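Local coordinates for protein oxygenase-reductase (Streptomyces fradiae, PDB 4OSP) that binds NADP and rabelomycin through this C-terminal short-chain dehydrogenase/reductase domain, which serves as the C-6 ketoreductase of angucyclinones in the urdamycin pathway, at residues 83-88 and 143-148; 196-201 and 232-237. One frame throughout, in Å; residues are numbered along the deposited sequence.

Contact 1 of 2, residues 83-88 and 143-148; sequences ELFLAL and LTLIPD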
# COMPACT_ATOMS: atom_id res chain seq x y z
N GLU B 83 21.73 -14.13 -25.93
CA GLU B 83 22.52 -13.15 -26.69
C GLU B 83 22.93 -11.97 -25.81
O GLU B 83 24.11 -11.57 -25.79
CB GLU B 83 21.77 -12.66 -27.94
CG GLU B 83 21.34 -13.77 -28.89
CD GLU B 83 22.52 -14.60 -29.44
OE1 GLU B 83 23.56 -14.01 -29.81
OE2 GLU B 83 22.39 -15.83 -29.51
N LEU B 84 21.97 -11.43 -25.05
CA LEU B 84 22.28 -10.34 -24.13
C LEU B 84 23.54 -10.64 -23.32
O LEU B 84 24.50 -9.87 -23.34
CB LEU B 84 21.09 -10.06 -23.20
CG LEU B 84 21.24 -9.03 -22.07
CD1 LEU B 84 21.82 -7.70 -22.53
CD2 LEU B 84 19.89 -8.80 -21.40
N PHE B 85 23.56 -11.78 -22.63
CA PHE B 85 24.64 -12.05 -21.71
C PHE B 85 25.94 -12.49 -22.39
O PHE B 85 27.02 -12.24 -21.87
CB PHE B 85 24.19 -13.03 -20.62
CG PHE B 85 23.35 -12.38 -19.55
CD1 PHE B 85 21.99 -12.14 -19.77
CD2 PHE B 85 23.91 -12.00 -18.33
CE1 PHE B 85 21.22 -11.53 -18.79
CE2 PHE B 85 23.14 -11.41 -17.35
CZ PHE B 85 21.79 -11.17 -17.58
N LEU B 86 25.83 -13.12 -23.55
CA LEU B 86 27.01 -13.39 -24.38
C LEU B 86 27.76 -12.09 -24.65
O LEU B 86 28.97 -11.98 -24.38
CB LEU B 86 26.59 -14.03 -25.70
CG LEU B 86 27.63 -14.78 -26.54
CD1 LEU B 86 28.07 -16.08 -25.85
CD2 LEU B 86 27.06 -15.08 -27.92
N ALA B 87 27.02 -11.10 -25.14
CA ALA B 87 27.59 -9.79 -25.44
C ALA B 87 28.01 -9.06 -24.16
O ALA B 87 29.09 -8.46 -24.11
CB ALA B 87 26.59 -8.96 -26.24
N LEU B 88 27.19 -9.15 -23.12
CA LEU B 88 27.51 -8.50 -21.86
C LEU B 88 28.84 -9.01 -21.30
O LEU B 88 29.70 -8.22 -20.90
CB LEU B 88 26.37 -8.70 -20.84
CG LEU B 88 26.60 -8.13 -19.44
CD1 LEU B 88 26.56 -6.61 -19.50
CD2 LEU B 88 25.59 -8.66 -18.44
N LEU B 143 22.12 -13.32 -11.68
CA LEU B 143 22.52 -13.76 -10.34
C LEU B 143 23.89 -14.43 -10.34
O LEU B 143 24.61 -14.39 -9.34
CB LEU B 143 21.50 -14.72 -9.72
CG LEU B 143 20.07 -14.25 -9.43
CD1 LEU B 143 19.36 -15.34 -8.65
CD2 LEU B 143 20.03 -12.94 -8.67
N THR B 144 24.25 -15.02 -11.46
CA THR B 144 25.56 -15.64 -11.60
C THR B 144 26.70 -14.61 -11.66
O THR B 144 27.85 -14.95 -11.40
CB THR B 144 25.64 -16.54 -12.85
OG1 THR B 144 26.97 -17.06 -12.96
CG2 THR B 144 25.33 -15.75 -14.11
N LEU B 145 26.38 -13.36 -11.99
CA LEU B 145 27.39 -12.33 -12.16
C LEU B 145 27.40 -11.29 -11.04
O LEU B 145 28.43 -10.70 -10.76
CB LEU B 145 27.23 -11.65 -13.52
CG LEU B 145 27.15 -12.55 -14.76
CD1 LEU B 145 26.95 -11.72 -16.02
CD2 LEU B 145 28.39 -13.43 -14.91
N ILE B 146 26.25 -11.07 -10.41
CA ILE B 146 26.14 -10.05 -9.36
C ILE B 146 26.78 -10.53 -8.06
O ILE B 146 26.43 -11.58 -7.55
CB ILE B 146 24.67 -9.63 -9.11
CG1 ILE B 146 24.05 -9.08 -10.41
CG2 ILE B 146 24.59 -8.62 -7.96
CD1 ILE B 146 22.54 -8.98 -10.38
N PRO B 147 27.75 -9.74 -7.54
CA PRO B 147 28.42 -10.06 -6.29
C PRO B 147 27.53 -9.77 -5.08
O PRO B 147 26.55 -9.03 -5.20
CB PRO B 147 29.61 -9.08 -6.28
CG PRO B 147 29.12 -7.91 -7.06
CD PRO B 147 28.23 -8.47 -8.13
N ASP B 148 27.88 -10.33 -3.92
CA ASP B 148 27.32 -9.87 -2.67
C ASP B 148 27.51 -8.36 -2.58
O ASP B 148 28.55 -7.86 -2.95
CB ASP B 148 28.03 -10.54 -1.49
CG ASP B 148 27.56 -11.97 -1.27
OD1 ASP B 148 27.10 -12.62 -2.25
OD2 ASP B 148 27.64 -12.43 -0.11
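In this Rossmann-fold reductase, F85 and L88 of helix 80-96 meet L145 in the loop that carries the chain from helix 121-142 to strand 151-155. The contact shows how one side chain from an irregular segment can touch two residues about one turn apart on a helix. F85 and L88, three residues apart, lie on the same helical face and both point toward the loop. L145 reaches back with a single methyl. Its CD1 comes up in the plane of the F85 ring, against the edge, lying 3.8 Å from F85 CD2 and 4.0 Å from F85 CE2. That same methyl is also 4.1 Å from L88 CD2, so one branch of L145 touches both partners. The fully extended outer torsion of L145 (chi2 178°) carries CD1 straight outward to them. In F85, CG lies beside the backbone N (chi1 -77°), and with it the ring turns its CD2-CE2 edge to that methyl. The backbones stay well separated, 9.9 Å between the CA atoms of F85 and L145, and no hydrogen bond spans the gap. Behind the touching atoms, the F85 ring also packs on I138, R141 and A142 of helix 121-142, and L88 rests on A44 of strand 42-47. The L145 backbone is hydrogen-bonded to that of L101. A loop leucine that follows helix 121-142 thus packs against the side of helix 80-96, within the layer of helices that covers the parallel sheet of the Rossmann fold.

Contact 2 of 2, residues 196-201 and 232-237; sequences NSVGPG and TDVADV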
# COMPACT_ATOMS: atom_id res chain seq x y z
N ASN B 196 14.90 -3.12 -5.73
CA ASN B 196 13.88 -2.09 -5.60
C ASN B 196 13.21 -1.76 -6.94
O ASN B 196 13.74 -2.08 -8.01
CB ASN B 196 14.48 -0.82 -4.99
CG ASN B 196 14.85 -1.00 -3.53
OD1 ASN B 196 13.97 -1.07 -2.66
ND2 ASN B 196 16.14 -1.05 -3.25
N SER B 197 12.05 -1.14 -6.86
CA SER B 197 11.31 -0.69 -8.03
C SER B 197 11.28 0.83 -8.03
O SER B 197 11.27 1.46 -6.97
CB SER B 197 9.87 -1.22 -7.99
OG SER B 197 9.80 -2.55 -8.45
N VAL B 198 11.33 1.41 -9.22
CA VAL B 198 11.18 2.85 -9.40
C VAL B 198 10.02 3.07 -10.37
O VAL B 198 9.99 2.49 -11.45
CB VAL B 198 12.48 3.48 -9.96
CG1 VAL B 198 12.29 4.98 -10.16
CG2 VAL B 198 13.66 3.23 -9.04
N GLY B 199 9.05 3.88 -9.95
CA GLY B 199 7.86 4.14 -10.76
C GLY B 199 7.84 5.55 -11.33
O GLY B 199 7.70 6.52 -10.59
N PRO B 200 8.02 5.67 -12.66
CA PRO B 200 7.93 6.99 -13.31
C PRO B 200 6.48 7.49 -13.37
O PRO B 200 5.54 6.70 -13.24
CB PRO B 200 8.44 6.72 -14.73
CG PRO B 200 9.01 5.34 -14.73
CD PRO B 200 8.33 4.60 -13.62
N GLY B 201 6.31 8.79 -13.53
CA GLY B 201 5.05 9.34 -14.01
C GLY B 201 5.19 9.62 -15.49
O GLY B 201 5.98 8.98 -16.19
N THR B 232 15.68 12.74 -16.59
CA THR B 232 16.73 12.94 -15.63
C THR B 232 16.20 12.87 -14.17
O THR B 232 16.94 12.56 -13.23
CB THR B 232 17.44 14.28 -15.94
OG1 THR B 232 18.84 14.18 -15.65
CG2 THR B 232 16.80 15.46 -15.22
N ASP B 233 14.90 13.15 -14.00
CA ASP B 233 14.26 13.06 -12.69
C ASP B 233 14.17 11.61 -12.22
O ASP B 233 14.26 11.33 -11.02
CB ASP B 233 12.87 13.68 -12.74
CG ASP B 233 12.91 15.16 -13.04
OD1 ASP B 233 13.83 15.85 -12.55
OD2 ASP B 233 12.04 15.65 -13.78
N VAL B 234 13.99 10.70 -13.18
CA VAL B 234 13.95 9.28 -12.90
C VAL B 234 15.36 8.71 -12.79
O VAL B 234 15.65 7.90 -11.93
CB VAL B 234 13.16 8.54 -13.99
CG1 VAL B 234 13.02 7.07 -13.64
CG2 VAL B 234 11.78 9.16 -14.17
N ALA B 235 16.25 9.17 -13.67
CA ALA B 235 17.61 8.66 -13.72
C ALA B 235 18.33 8.90 -12.39
O ALA B 235 19.11 8.07 -11.94
CB ALA B 235 18.36 9.30 -14.87
N ASP B 236 18.03 10.03 -11.75
CA ASP B 236 18.73 10.43 -10.53
C ASP B 236 18.30 9.62 -9.31
O ASP B 236 19.04 9.51 -8.33
CB ASP B 236 18.54 11.92 -10.28
CG ASP B 236 19.32 12.79 -11.28
OD1 ASP B 236 20.19 12.25 -11.99
OD2 ASP B 236 19.06 14.00 -11.35
N VAL B 237 17.11 9.05 -9.37
CA VAL B 237 16.62 8.19 -8.30
C VAL B 237 17.28 6.82 -8.43
O VAL B 237 17.76 6.27 -7.44
CB VAL B 237 15.09 8.07 -8.34
CG1 VAL B 237 14.62 7.04 -7.33
CG2 VAL B 237 14.45 9.42 -8.04
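V198 and V234 lie side by side and pass one another in opposite directions, the valine of the strand and the valine of the helix each turning a CG1 methyl toward the other. The gap between V198 CG1 and V234 CG1 is 4.1 Å, a comfortable van der Waals distance. Both valines place CG1 anti to the backbone N (chi1 179° for V198), and this is the branch that reaches across. One helical turn along, V237 joins them: its CG1 sits 4.2 Å from V198 CG1, which therefore touches two valines at once. V234 divides its own contacts between its branches, for while CG1 serves V198, its CG2 approaches P200 CB at 4.2 Å. The strand and helix segments run nearly antiparallel, at 168° and with axes 9.4 Å apart, which is why V237 falls level with V198 and V234 near P200. P200 and V234 also pack on I28 of helix 27-38, an NADP-binding residue, and A235 rests on A31 and T32 of that helix. Elsewhere on helix 231-242, D233 and D236 form salt bridges to R247 of the third subunit, and within the chain D233 pairs with R227 and D236 with R35. With no hydrogen bond between the segments, the join depends on shape and the exclusion of water; methyl-to-methyl packing holds the helix against the sheet while each aspartate is engaged by arginines of two subunits.

Both contacts are buried and wholly apolar, yet they sit on opposite sides of the chain's centre, with their own centres 23 Å apart and no atoms touching. Contact 1 is the more peripheral and the smaller, joining a helix to a loop through two leucines and the edge of a phenylalanine ring. Contact 2 lies deeper and buries nearly twice the surface, setting a helix on a central strand through branched valines and a proline. They share no helix or strand, but the loop of contact 1 leads into strand 151-155, a sheet neighbour of the strand in contact 2. Beside contact 1, L143 packs on E117 of the second subunit, whereas the helix of contact 2 is tied to the third.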